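Local coordinates for beta-N-acetylglucosaminidase-like protein Glycoside hydrolase family 20 (Flavobacterium johnsoniae, PDB 6YHH) that probably removes terminal N-acetylglucosamine residues from chitin fragments, as a beta-N-acetylhexosaminidase of glycoside hydrolase family 20, at residues K164-A169 against T459-V464; R275-F280 against Y547-P552; G411-L416 against T449-L454; M417-S422 against P534-T539. All coordinates share one frame; numbering follows the deposited sequence. Where two conformers were deposited one is given.

Contact 1 (K164-A169 against T459-V464); sequences KRNLDA and TFDSRV
Arg165 and Asp461 join the two helices through a salt bridge. The Arg165 side chain starts from the crowded position, with CG between the backbone N and the carbonyl carbon (chi1 62°), and then runs extended to NE. There NE donates to Asp461 OD2 at 2.7 Å, with an N-H...O angle of 159°. The carboxylate oxygen uses its syn lone pair and lies close to the guanidinium plane, while the two flat groups stand nearly perpendicular. Water 1 adds a second link, accepting from Arg165 NH1 (2.9 Å) and from Asp461 N (2.9 Å). Helices 160-172 and 460-464 follow strands 146-152 and 443-450, the neighbouring parallel strands that close the catalytic TIM barrel, and the two helical segments run nearly parallel. Phe460 CG is anti to the backbone N, which sends the ring toward Asn166; Val464 CG2 sits 3.6 Å above one face of the Phe460 ring, off toward its rim. The Asn166 amide stands almost upright to that ring. An alanine at Arg165 would probably cost Asp461 its charge partner and the water bridge. Asp461 OD2 also accepts from Thr504 N, and Arg165 NH2 pairs with Asp161.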
loop_
_atom_site.group_PDB
_atom_site.type_symbol
_atom_site.label_atom_id
_atom_site.label_comp_id
_atom_site.label_asym_id
_atom_site.label_seq_id
_atom_site.Cartn_x
_atom_site.Cartn_y
_atom_site.Cartn_z
ATOM N N LYS A 164 9.946 3.994 -0.928
ATOM C CA LYS A 164 10.000 4.485 0.426
ATOM C C LYS A 164 9.869 3.358 1.455
ATOM O O LYS A 164 10.679 3.266 2.392
ATOM C CB LYS A 164 8.971 5.573 0.702
ATOM C CG LYS A 164 9.272 6.907 0.049
ATOM C CD LYS A 164 8.210 7.915 0.363
ATOM C CE LYS A 164 8.578 9.289 -0.101
ATOM N NZ LYS A 164 7.625 10.372 0.376
ATOM N N ARG A 165 8.877 2.482 1.306
ATOM C CA ARG A 165 8.719 1.479 2.358
ATOM C C ARG A 165 9.885 0.519 2.330
ATOM O O ARG A 165 10.257 -0.105 3.387
ATOM C CB ARG A 165 7.402 0.738 2.301
ATOM C CG ARG A 165 7.123 -0.090 1.059
ATOM C CD ARG A 165 5.749 -0.714 1.086
ATOM N NE ARG A 165 5.485 -1.572 -0.048
ATOM C CZ ARG A 165 4.741 -1.252 -1.120
ATOM N NH1 ARG A 165 4.598 -2.088 -2.109
ATOM N NH2 ARG A 165 4.152 -0.050 -1.193
ATOM N N ASN A 166 10.414 0.231 1.155
ATOM C CA ASN A 166 11.576 -0.661 1.107
ATOM C C ASN A 166 12.829 -0.026 1.761
ATOM O O ASN A 166 13.614 -0.740 2.329
ATOM C CB ASN A 166 11.780 -1.160 -0.314
ATOM C CG ASN A 166 10.873 -2.340 -0.596
ATOM O OD1 ASN A 166 9.666 -2.199 -1.036
ATOM N ND2 ASN A 166 11.377 -3.488 -0.295
ATOM N N LEU A 167 12.991 1.282 1.655
ATOM C CA LEU A 167 14.047 1.959 2.369
ATOM C C LEU A 167 13.819 1.770 3.865
ATOM O O LEU A 167 14.786 1.506 4.617
ATOM C CB LEU A 167 14.073 3.460 2.004
ATOM C CG LEU A 167 14.661 3.695 0.629
ATOM C CD1 LEU A 167 14.383 5.140 0.110
ATOM C CD2 LEU A 167 16.141 3.356 0.553
ATOM N N ASP A 168 12.567 1.858 4.358
ATOM C CA ASP A 168 12.334 1.569 5.789
ATOM C C ASP A 168 12.727 0.137 6.132
ATOM O O ASP A 168 13.294 -0.095 7.218
ATOM C CB ASP A 168 10.877 1.826 6.158
ATOM C CG ASP A 168 10.541 3.328 6.174
ATOM O OD1 ASP A 168 11.208 4.040 6.970
ATOM O OD2 ASP A 168 9.652 3.740 5.470
ATOM N N ALA A 169 12.409 -0.810 5.255
ATOM C CA ALA A 169 12.711 -2.213 5.534
ATOM C C ALA A 169 14.266 -2.407 5.599
ATOM O O ALA A 169 14.800 -3.211 6.414
ATOM C CB ALA A 169 12.105 -3.146 4.525
ATOM N N THR A 459 3.340 -7.320 -6.118
ATOM C CA THR A 459 4.003 -8.530 -5.686
ATOM C C THR A 459 5.504 -8.343 -5.281
ATOM O O THR A 459 6.085 -9.274 -4.739
ATOM C CB THR A 459 3.963 -9.706 -6.695
ATOM O OG1 THR A 459 4.627 -9.329 -7.901
ATOM C CG2 THR A 459 2.554 -10.019 -7.061
ATOM N N PHE A 460 6.041 -7.150 -5.511
ATOM C CA PHE A 460 7.444 -6.793 -5.244
ATOM C C PHE A 460 7.890 -7.220 -3.838
ATOM O O PHE A 460 8.838 -8.006 -3.668
ATOM C CB PHE A 460 7.636 -5.284 -5.362
ATOM C CG PHE A 460 9.064 -4.866 -5.238
ATOM C CD1 PHE A 460 9.872 -4.856 -6.360
ATOM C CD2 PHE A 460 9.601 -4.424 -4.037
ATOM C CE1 PHE A 460 11.198 -4.532 -6.322
ATOM C CE2 PHE A 460 10.925 -4.073 -3.945
ATOM C CZ PHE A 460 11.739 -4.074 -5.089
ATOM N N ASP A 461 7.154 -6.786 -2.815
ATOM C CA ASP A 461 7.577 -7.088 -1.439
ATOM C C ASP A 461 7.548 -8.612 -1.115
ATOM O O ASP A 461 8.459 -9.094 -0.386
ATOM C CB ASP A 461 6.733 -6.346 -0.424
ATOM C CG ASP A 461 6.886 -4.864 -0.464
ATOM O OD1 ASP A 461 7.802 -4.387 -1.089
ATOM O OD2 ASP A 461 6.025 -4.186 0.216
ATOM N N SER A 462 6.602 -9.368 -1.720
ATOM C CA SER A 462 6.549 -10.794 -1.509
ATOM C C SER A 462 7.776 -11.515 -2.061
ATOM O O SER A 462 8.100 -12.660 -1.651
ATOM C CB SER A 462 5.297 -11.425 -2.131
ATOM O OG SER A 462 5.321 -11.492 -3.513
ATOM N N ARG A 463 8.380 -10.931 -3.063
ATOM C CA ARG A 463 9.638 -11.482 -3.629
ATOM C C ARG A 463 10.854 -11.066 -2.772
ATOM O O ARG A 463 11.770 -11.875 -2.475
ATOM C CB ARG A 463 9.771 -11.040 -5.104
ATOM C CG ARG A 463 9.046 -11.994 -6.065
ATOM C CD ARG A 463 7.581 -12.256 -5.784
ATOM N NE ARG A 463 7.073 -13.325 -6.649
ATOM C CZ ARG A 463 6.189 -14.250 -6.242
ATOM N NH1 ARG A 463 5.554 -14.133 -5.068
ATOM N NH2 ARG A 463 5.865 -15.264 -7.080
ATOM N N VAL A 464 10.925 -9.801 -2.388
ATOM C CA VAL A 464 12.095 -9.284 -1.631
ATOM C C VAL A 464 12.162 -9.831 -0.212
ATOM O O VAL A 464 13.249 -10.196 0.238
ATOM C CB VAL A 464 12.127 -7.747 -1.646
ATOM C CG1 VAL A 464 13.317 -7.197 -0.885
ATOM C CG2 VAL A 464 12.203 -7.313 -3.089
HETATM O O HOH W 1 4.917 -4.916 -2.882
#

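Contact 2 (R275-F280 against Y547-P552); sequences RNAGIF and YQMYSP
The Tyr550 ring carries Gln548 CB over the centre of one face, 3.7 Å above the plane. Arg275 CG lies at its edge, 3.9 Å from Tyr550 CE2, and the Arg275 chain crosses the tyrosine at about a right angle. Tyr550 reaches this place from the crowded first torsion (chi1 52°). The other flat pair is two amides. The side chains of Asn276 and Gln548 lie side by side, but their amide planes are turned 68° apart. Gln548 NE2 donates to Asn276 OD1 at 2.9 Å, in a nearly straight bond that stays in the plane of the Gln548 amide. The same nitrogen also donates to Thr545 O. Gln548 to Ser551 form a type I beta turn, and Ser551 OG accepts from Gln548 N at 2.8 Å. At this turn Met549 N donates to Arg275 O, also at 2.8 Å, and Gln548 CA makes a CA-H...O contact to that oxygen at 3.2 Å. Met549 bends at chi2 and chi3, which brings CE back to 4.5 Å from Ala277 CB. The side chains of Ala277 and Glu317, the predicted proton donor, are about 10 Å apart at their nearest atoms. Arg275 NH1 makes a salt bridge with Asp204, and Phe59, Gly63 and Phe64 of the second subunit pack on this region. The contact thus joins two loops near the surface: one runs from helix 238-243 to helix 289-302, the other from strand 532-534 to helix 556-559.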
loop_
_atom_site.group_PDB
_atom_site.type_symbol
_atom_site.label_atom_id
_atom_site.label_comp_id
_atom_site.label_asym_id
_atom_site.label_seq_id
_atom_site.Cartn_x
_atom_site.Cartn_y
_atom_site.Cartn_z
ATOM N N ARG A 275 9.019 -5.233 -24.491
ATOM C CA ARG A 275 7.873 -5.684 -23.682
ATOM C C ARG A 275 8.140 -7.064 -23.064
ATOM O O ARG A 275 7.357 -7.488 -22.163
ATOM C CB ARG A 275 6.581 -5.726 -24.504
ATOM C CG ARG A 275 6.228 -4.390 -25.158
ATOM C CD ARG A 275 6.193 -3.287 -24.140
ATOM N NE ARG A 275 5.757 -2.037 -24.734
ATOM C CZ ARG A 275 5.697 -0.916 -24.035
ATOM N NH1 ARG A 275 6.052 -0.913 -22.807
ATOM N NH2 ARG A 275 5.356 0.237 -24.644
ATOM N N ASN A 276 9.104 -7.778 -23.588
ATOM C CA ASN A 276 9.442 -9.143 -23.119
ATOM C C ASN A 276 10.679 -9.073 -22.238
ATOM O O ASN A 276 11.336 -8.051 -22.118
ATOM C CB ASN A 276 9.792 -10.030 -24.324
ATOM C CG ASN A 276 8.570 -10.374 -25.138
ATOM O OD1 ASN A 276 7.480 -10.364 -24.657
ATOM N ND2 ASN A 276 8.768 -10.705 -26.349
ATOM N N ALA A 277 10.994 -10.187 -21.578
ATOM C CA ALA A 277 12.217 -10.357 -20.869
ATOM C C ALA A 277 13.276 -10.967 -21.753
ATOM O O ALA A 277 12.951 -11.673 -22.738
ATOM C CB ALA A 277 11.971 -11.293 -19.693
ATOM N N GLY A 278 14.533 -10.775 -21.361
ATOM C CA GLY A 278 15.624 -11.420 -22.112
ATOM C C GLY A 278 16.833 -10.514 -22.296
ATOM O O GLY A 278 17.013 -9.570 -21.578
ATOM N N ILE A 279 17.718 -10.983 -23.154
ATOM C CA ILE A 279 18.931 -10.288 -23.524
ATOM C C ILE A 279 18.726 -9.814 -24.923
ATOM O O ILE A 279 18.452 -10.662 -25.835
ATOM C CB ILE A 279 20.180 -11.197 -23.454
ATOM C CG1 ILE A 279 20.333 -11.772 -22.060
ATOM C CG2 ILE A 279 21.383 -10.353 -23.837
ATOM C CD1 ILE A 279 21.412 -12.845 -21.903
ATOM N N PHE A 280 18.878 -8.531 -25.179
ATOM C CA PHE A 280 18.531 -7.937 -26.458
ATOM C C PHE A 280 19.744 -7.339 -27.139
ATOM O O PHE A 280 20.783 -7.021 -26.476
ATOM C CB PHE A 280 17.369 -6.933 -26.291
ATOM C CG PHE A 280 16.109 -7.613 -25.735
ATOM C CD1 PHE A 280 15.250 -8.329 -26.563
ATOM C CD2 PHE A 280 15.888 -7.645 -24.388
ATOM C CE1 PHE A 280 14.184 -9.063 -26.020
ATOM C CE2 PHE A 280 14.809 -8.321 -23.854
ATOM C CZ PHE A 280 13.954 -9.025 -24.664
ATOM N N TYR A 547 5.451 -14.095 -20.470
ATOM C CA TYR A 547 4.868 -12.943 -19.760
ATOM C C TYR A 547 5.518 -11.689 -20.345
ATOM O O TYR A 547 6.742 -11.621 -20.467
ATOM C CB TYR A 547 5.272 -12.949 -18.327
ATOM C CG TYR A 547 4.729 -14.118 -17.447
ATOM C CD1 TYR A 547 5.285 -15.389 -17.500
ATOM C CD2 TYR A 547 3.671 -13.931 -16.617
ATOM C CE1 TYR A 547 4.821 -16.424 -16.719
ATOM C CE2 TYR A 547 3.189 -14.969 -15.834
ATOM C CZ TYR A 547 3.761 -16.187 -15.855
ATOM O OH TYR A 547 3.323 -17.215 -14.975
ATOM N N GLN A 548 4.693 -10.700 -20.614
ATOM C CA GLN A 548 5.144 -9.401 -20.948
ATOM C C GLN A 548 5.159 -8.507 -19.724
ATOM O O GLN A 548 4.651 -8.841 -18.681
ATOM C CB GLN A 548 4.181 -8.773 -21.985
ATOM C CG GLN A 548 4.432 -9.365 -23.382
ATOM C CD GLN A 548 4.084 -10.816 -23.486
ATOM O OE1 GLN A 548 2.939 -11.227 -23.194
ATOM N NE2 GLN A 548 5.072 -11.625 -23.762
ATOM N N MET A 549 5.679 -7.282 -19.896
ATOM C CA MET A 549 5.797 -6.353 -18.789
ATOM C C MET A 549 4.393 -5.737 -18.403
ATOM O O MET A 549 4.342 -4.921 -17.519
ATOM C CB MET A 549 6.814 -5.265 -19.061
ATOM C CG MET A 549 8.283 -5.712 -19.267
ATOM S SD MET A 549 8.899 -6.713 -17.932
ATOM C CE MET A 549 8.800 -8.346 -18.650
ATOM N N TYR A 550 3.366 -6.074 -19.174
ATOM C CA TYR A 550 1.994 -5.710 -18.867
ATOM C C TYR A 550 1.060 -6.934 -18.618
ATOM O O TYR A 550 -0.175 -6.764 -18.533
ATOM C CB TYR A 550 1.404 -4.759 -19.941
ATOM C CG TYR A 550 1.570 -5.285 -21.309
ATOM C CD1 TYR A 550 0.771 -6.301 -21.840
ATOM C CD2 TYR A 550 2.633 -4.815 -22.113
ATOM C CE1 TYR A 550 0.957 -6.803 -23.137
ATOM C CE2 TYR A 550 2.858 -5.366 -23.361
ATOM C CZ TYR A 550 2.024 -6.311 -23.880
ATOM O OH TYR A 550 2.281 -6.764 -25.155
ATOM N N SER A 551 1.628 -8.114 -18.422
ATOM C CA SER A 551 0.827 -9.277 -18.136
ATOM C C SER A 551 0.249 -9.240 -16.741
ATOM O O SER A 551 0.720 -8.488 -15.863
ATOM C CB SER A 551 1.711 -10.517 -18.269
ATOM O OG SER A 551 2.017 -10.742 -19.638
ATOM N N PRO A 552 -0.796 -10.057 -16.473
ATOM C CA PRO A 552 -1.386 -10.076 -15.167
ATOM C C PRO A 552 -0.621 -10.934 -14.191
ATOM O O PRO A 552 -0.457 -12.110 -14.426
ATOM C CB PRO A 552 -2.781 -10.602 -15.410
ATOM C CG PRO A 552 -2.618 -11.505 -16.558
ATOM C CD PRO A 552 -1.570 -10.888 -17.414
#

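Contact 3 (G411-L416 against T449-L454); sequences GFYIDL and TMWTEL
Tyr413 packs against Thr449 and Trp451, which meet it from the same side. Its CB is only loosely met, by Thr449 OG1. From CG outward the ring lies beneath that hydroxyl, which sits 3.3 Å above the plane and over the centre of one face. Thr449 takes the crowded first torsion (chi1 58°), which brings OG1 there. Along the CD2-CE2 side of the ring, on the same face, Tyr413 CD2 and then CE2 approach Trp451, with CE2 3.2 Å from Trp451 NE1. The two rings are oblique, their planes 36° apart. At the tip, Tyr413 OH is 3.9 Å from Trp451 NE1. Strand 443-450 closes the TIM barrel against strand 146-152, and Trp451 follows directly after its C-terminal end, the end where such barrels hold their active sites. Its side chain is about 7 Å from that of the predicted proton donor Glu317 and about 3 Å from a bound Tris molecule, probably from the crystallisation liquor, nearest atoms in each case. Asp415 lies alongside the indole, with OD1 at its edge, 3.4 Å from Trp451 CD1. Water 2 donates to Asp415 OD2 and to Glu453 OE1, bridging two carboxylates whose closeness may raise the pKa of one of them. Ile414 CD1 packs on Met450 CB at 3.9 Å. Thr449 N donates to Phe412 O at 3.1 Å, from above the carbonyl plane.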
loop_
_atom_site.group_PDB
_atom_site.type_symbol
_atom_site.label_atom_id
_atom_site.label_comp_id
_atom_site.label_asym_id
_atom_site.label_seq_id
_atom_site.Cartn_x
_atom_site.Cartn_y
_atom_site.Cartn_z
ATOM N N GLY A 411 24.621 -15.111 -6.372
ATOM C CA GLY A 411 24.094 -15.896 -5.245
ATOM C C GLY A 411 23.094 -15.164 -4.363
ATOM O O GLY A 411 22.568 -15.725 -3.398
ATOM N N PHE A 412 22.814 -13.873 -4.703
ATOM C CA PHE A 412 21.797 -13.057 -4.033
ATOM C C PHE A 412 20.737 -12.564 -5.091
ATOM O O PHE A 412 20.106 -11.498 -4.908
ATOM C CB PHE A 412 22.423 -11.828 -3.377
ATOM C CG PHE A 412 23.434 -12.108 -2.269
ATOM C CD1 PHE A 412 23.189 -13.007 -1.251
ATOM C CD2 PHE A 412 24.609 -11.375 -2.196
ATOM C CE1 PHE A 412 24.072 -13.132 -0.178
ATOM C CE2 PHE A 412 25.502 -11.552 -1.170
ATOM C CZ PHE A 412 25.243 -12.433 -0.138
ATOM N N TYR A 413 20.479 -13.432 -6.060
ATOM C CA TYR A 413 19.492 -13.145 -7.129
ATOM C C TYR A 413 18.106 -13.585 -6.652
ATOM O O TYR A 413 17.561 -14.590 -7.110
ATOM C CB TYR A 413 19.909 -13.781 -8.449
ATOM C CG TYR A 413 20.820 -12.852 -9.233
ATOM C CD1 TYR A 413 21.998 -12.378 -8.671
ATOM C CD2 TYR A 413 20.475 -12.403 -10.501
ATOM C CE1 TYR A 413 22.793 -11.471 -9.365
ATOM C CE2 TYR A 413 21.326 -11.556 -11.230
ATOM C CZ TYR A 413 22.407 -11.028 -10.600
ATOM O OH TYR A 413 23.151 -10.081 -11.267
ATOM N N ILE A 414 17.521 -12.772 -5.765
ATOM C CA ILE A 414 16.237 -13.097 -5.082
ATOM C C ILE A 414 15.065 -13.186 -6.094
ATOM O O ILE A 414 14.076 -13.851 -5.837
ATOM C CB ILE A 414 15.923 -12.039 -3.990
ATOM C CG1 ILE A 414 16.139 -10.625 -4.449
ATOM C CG2 ILE A 414 16.809 -12.215 -2.798
ATOM C CD1 ILE A 414 15.565 -9.573 -3.521
ATOM N N ASP A 415 15.192 -12.553 -7.277
ATOM C CA ASP A 415 14.156 -12.648 -8.258
ATOM C C ASP A 415 13.932 -14.018 -8.809
ATOM O O ASP A 415 12.845 -14.292 -9.341
ATOM C CB ASP A 415 14.451 -11.660 -9.414
ATOM C CG ASP A 415 15.714 -12.000 -10.133
ATOM O OD1 ASP A 415 16.747 -12.107 -9.448
ATOM O OD2 ASP A 415 15.701 -12.154 -11.399
ATOM N N LEU A 416 14.942 -14.931 -8.701
ATOM C CA LEU A 416 14.856 -16.240 -9.334
ATOM C C LEU A 416 14.105 -17.254 -8.481
ATOM O O LEU A 416 14.006 -18.414 -8.822
ATOM C CB LEU A 416 16.308 -16.686 -9.651
ATOM C CG LEU A 416 16.995 -15.720 -10.660
ATOM C CD1 LEU A 416 18.438 -16.237 -10.928
ATOM C CD2 LEU A 416 16.227 -15.420 -11.928
ATOM N N THR A 449 19.683 -8.524 -5.440
ATOM C CA THR A 449 19.224 -7.864 -6.655
ATOM C C THR A 449 17.799 -8.247 -6.996
ATOM O O THR A 449 17.535 -9.359 -7.416
ATOM C CB THR A 449 20.079 -8.165 -7.895
ATOM O OG1 THR A 449 20.106 -9.603 -8.149
ATOM C CG2 THR A 449 21.487 -7.655 -7.723
ATOM N N MET A 450 16.870 -7.320 -6.837
ATOM C CA MET A 450 15.476 -7.543 -7.226
ATOM C C MET A 450 15.155 -7.034 -8.612
ATOM O O MET A 450 14.675 -5.895 -8.806
ATOM C CB MET A 450 14.471 -6.958 -6.250
ATOM C CG MET A 450 13.041 -7.453 -6.559
ATOM S SD MET A 450 12.880 -9.247 -6.482
ATOM C CE MET A 450 11.423 -9.436 -7.521
ATOM N N TRP A 451 15.501 -7.855 -9.586
ATOM C CA TRP A 451 15.090 -7.712 -10.978
ATOM C C TRP A 451 13.552 -7.886 -11.073
ATOM O O TRP A 451 12.983 -8.722 -10.373
ATOM C CB TRP A 451 15.794 -8.658 -11.867
ATOM C CG TRP A 451 17.278 -8.590 -11.769
ATOM C CD1 TRP A 451 18.092 -9.414 -11.055
ATOM C CD2 TRP A 451 18.105 -7.513 -12.210
ATOM N NE1 TRP A 451 19.411 -8.965 -11.106
ATOM C CE2 TRP A 451 19.420 -7.774 -11.762
ATOM C CE3 TRP A 451 17.858 -6.361 -12.907
ATOM C CZ2 TRP A 451 20.505 -6.970 -12.127
ATOM C CZ3 TRP A 451 18.917 -5.562 -13.271
ATOM C CH2 TRP A 451 20.209 -5.844 -12.881
ATOM N N THR A 452 12.894 -7.051 -11.894
ATOM C CA THR A 452 11.414 -6.990 -11.862
ATOM C C THR A 452 10.666 -7.422 -13.105
ATOM O O THR A 452 9.475 -7.104 -13.223
ATOM C CB THR A 452 10.953 -5.619 -11.371
ATOM O OG1 THR A 452 11.439 -4.569 -12.236
ATOM C CG2 THR A 452 11.352 -5.345 -9.974
ATOM N N GLU A 453 11.256 -8.301 -13.918
ATOM C CA GLU A 453 10.499 -8.912 -15.006
ATOM C C GLU A 453 9.180 -9.480 -14.544
ATOM O O GLU A 453 8.148 -9.339 -15.257
ATOM C CB GLU A 453 11.243 -10.033 -15.658
ATOM C CG GLU A 453 12.504 -9.647 -16.442
ATOM C CD GLU A 453 13.789 -9.532 -15.711
ATOM O OE1 GLU A 453 13.781 -9.351 -14.458
ATOM O OE2 GLU A 453 14.835 -9.698 -16.422
ATOM N N LEU A 454 9.194 -10.175 -13.377
ATOM C CA LEU A 454 8.084 -10.911 -12.910
ATOM C C LEU A 454 7.535 -10.434 -11.546
ATOM O O LEU A 454 6.990 -11.241 -10.794
ATOM C CB LEU A 454 8.415 -12.416 -12.826
ATOM C CG LEU A 454 8.965 -13.047 -14.119
ATOM C CD1 LEU A 454 9.420 -14.534 -13.939
ATOM C CD2 LEU A 454 7.968 -12.893 -15.309
HETATM O O HOH W 2 13.587 -11.578 -12.879
#

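Contact 4 (M417-S422 against P534-T539); sequences MYPVAS and PLKGYT
The backbones turn at Met417, with phi and psi of 70° and 26°, and at Gly537, whose angles call for glycine; the nearest CA atoms are those of Met417 and Lys536, 5.2 Å apart. The Lys536 side chain is extended as far as CE and runs alongside Met417 O, with CG 3.4 Å from it. A bend at chi4 (62°) then sets NZ beside water 3. This water accepts from Lys536 NZ at 2.9 Å and donates to Met417 O and Pro534 O, both at 2.8 Å. It ties the loop after barrel strand 406-408 to the end of strand 532-534, which pairs antiparallel with strand 660-662. Outside the two segments, NZ also pairs with Glu661 and Glu533. A leucine in place of Lys536 would lose the ammonium group, with its bond to the water and its pairing with those two glutamates, and so would probably weaken the join. Met417 bends at chi2 and chi3, and its CE meets Pro534 CG at 4.0 Å, the two side chains crossing at about a right angle. The Tyr418 ring meets Lys536 CB and Gly537 obliquely, with CE1 3.9 Å from Gly537 N; its OH bonds to Asn387. Pro419 CD lies 4.0 Å from Lys536 CE.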
loop_
_atom_site.group_PDB
_atom_site.type_symbol
_atom_site.label_atom_id
_atom_site.label_comp_id
_atom_site.label_asym_id
_atom_site.label_seq_id
_atom_site.Cartn_x
_atom_site.Cartn_y
_atom_site.Cartn_z
ATOM N N MET A 417 13.690 -16.804 -7.301
ATOM C CA MET A 417 12.803 -17.592 -6.423
ATOM C C MET A 417 13.450 -18.811 -5.789
ATOM O O MET A 417 12.764 -19.804 -5.434
ATOM C CB MET A 417 11.452 -17.949 -7.100
ATOM C CG MET A 417 10.772 -16.734 -7.755
ATOM S SD MET A 417 10.716 -15.261 -6.726
ATOM C CE MET A 417 9.553 -15.758 -5.489
ATOM N N TYR A 418 14.747 -18.745 -5.633
ATOM C CA TYR A 418 15.487 -19.852 -4.915
ATOM C C TYR A 418 15.183 -19.866 -3.427
ATOM O O TYR A 418 14.773 -18.886 -2.807
ATOM C CB TYR A 418 16.984 -19.666 -5.163
ATOM C CG TYR A 418 17.485 -19.662 -6.589
ATOM C CD1 TYR A 418 17.050 -20.560 -7.506
ATOM C CD2 TYR A 418 18.484 -18.782 -6.987
ATOM C CE1 TYR A 418 17.538 -20.616 -8.776
ATOM C CE2 TYR A 418 18.997 -18.818 -8.264
ATOM C CZ TYR A 418 18.527 -19.718 -9.161
ATOM O OH TYR A 418 19.051 -19.786 -10.455
ATOM N N PRO A 419 15.419 -21.037 -2.797
ATOM C CA PRO A 419 15.210 -21.131 -1.352
ATOM C C PRO A 419 16.108 -20.189 -0.563
ATOM O O PRO A 419 17.262 -19.921 -1.000
ATOM C CB PRO A 419 15.583 -22.590 -1.045
ATOM C CG PRO A 419 15.577 -23.275 -2.362
ATOM C CD PRO A 419 15.962 -22.245 -3.409
ATOM N N VAL A 420 15.604 -19.733 0.583
ATOM C CA VAL A 420 16.325 -18.794 1.428
ATOM C C VAL A 420 17.740 -19.298 1.773
ATOM O O VAL A 420 18.671 -18.521 1.828
ATOM C CB VAL A 420 15.539 -18.329 2.633
ATOM C CG1 VAL A 420 15.355 -19.515 3.654
ATOM C CG2 VAL A 420 16.165 -17.157 3.323
ATOM N N ALA A 421 17.897 -20.597 2.050
ATOM C CA ALA A 421 19.230 -21.058 2.452
ATOM C C ALA A 421 20.290 -20.873 1.399
ATOM O O ALA A 421 21.418 -20.639 1.755
ATOM C CB ALA A 421 19.155 -22.525 2.840
ATOM N N SER A 422 19.932 -20.906 0.102
ATOM C CA SER A 422 20.932 -20.645 -0.932
ATOM C C SER A 422 21.472 -19.206 -0.820
ATOM O O SER A 422 22.663 -18.996 -1.031
ATOM C CB SER A 422 20.387 -20.860 -2.342
ATOM O OG SER A 422 19.454 -19.849 -2.622
ATOM N N PRO A 534 6.808 -20.969 -6.605
ATOM C CA PRO A 534 6.889 -20.610 -8.011
ATOM C C PRO A 534 8.112 -21.211 -8.716
ATOM O O PRO A 534 9.182 -21.400 -8.125
ATOM C CB PRO A 534 6.980 -19.086 -8.003
ATOM C CG PRO A 534 7.062 -18.672 -6.596
ATOM C CD PRO A 534 7.007 -19.861 -5.675
ATOM N N LEU A 535 7.969 -21.541 -9.990
ATOM C CA LEU A 535 9.083 -22.174 -10.696
ATOM C C LEU A 535 10.342 -21.313 -10.614
ATOM O O LEU A 535 10.307 -20.086 -10.693
ATOM C CB LEU A 535 8.692 -22.473 -12.139
ATOM C CG LEU A 535 7.511 -23.340 -12.464
ATOM C CD1 LEU A 535 7.403 -23.690 -13.931
ATOM C CD2 LEU A 535 7.679 -24.629 -11.703
ATOM N N LYS A 536 11.485 -21.983 -10.433
ATOM C CA LYS A 536 12.733 -21.317 -10.085
ATOM C C LYS A 536 13.658 -21.082 -11.259
ATOM O O LYS A 536 13.632 -21.837 -12.234
ATOM C CB LYS A 536 13.477 -22.135 -9.014
ATOM C CG LYS A 536 12.691 -22.269 -7.722
ATOM C CD LYS A 536 13.239 -23.367 -6.789
ATOM C CE LYS A 536 12.643 -23.326 -5.377
ATOM N NZ LYS A 536 11.168 -23.563 -5.433
ATOM N N GLY A 537 14.535 -20.099 -11.147
ATOM C CA GLY A 537 15.548 -19.923 -12.178
ATOM C C GLY A 537 14.929 -19.113 -13.327
ATOM O O GLY A 537 14.314 -18.044 -13.093
ATOM N N TYR A 538 15.047 -19.686 -14.532
ATOM C CA TYR A 538 14.507 -19.023 -15.722
ATOM C C TYR A 538 13.436 -19.900 -16.375
ATOM O O TYR A 538 13.283 -19.905 -17.590
ATOM C CB TYR A 538 15.711 -18.611 -16.660
ATOM C CG TYR A 538 16.663 -17.541 -16.040
ATOM C CD1 TYR A 538 16.320 -16.209 -16.006
ATOM C CD2 TYR A 538 17.859 -17.899 -15.427
ATOM C CE1 TYR A 538 17.171 -15.238 -15.432
ATOM C CE2 TYR A 538 18.707 -16.968 -14.852
ATOM C CZ TYR A 538 18.343 -15.617 -14.801
ATOM O OH TYR A 538 19.208 -14.619 -14.191
ATOM N N THR A 539 12.633 -20.638 -15.544
ATOM C CA THR A 539 11.634 -21.521 -16.004
ATOM C C THR A 539 10.203 -21.065 -15.868
ATOM O O THR A 539 9.263 -21.698 -16.402
ATOM C CB THR A 539 11.803 -22.904 -15.334
ATOM O OG1 THR A 539 11.579 -22.820 -13.906
ATOM C CG2 THR A 539 13.198 -23.422 -15.572
HETATM O O HOH W 3 10.223 -20.880 -5.630
#

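Contacts 1 and 3 are buried, contact 4 is partly buried and contact 2 lies at the surface, beside the second subunit. Contacts 1 and 3 share the closing region of the barrel: Met450 on strand 443-450 packs against Phe460, Arg463 and Val464 of the following helix. Contact 1 depends on charge, whereas contact 3 mixes aromatic and apolar packing with a water-bridged pair of carboxylates. Contacts 2 and 4 attach two parts of the same long loop, 535-555, to barrel loops, the first by direct backbone and amide bonds, the second by water and lysine. Contacts 3 and 4 adjoin through Leu416 O and Gly537 N, and Glu453 brings contact 3 against Ala277 and Met549 of contact 2.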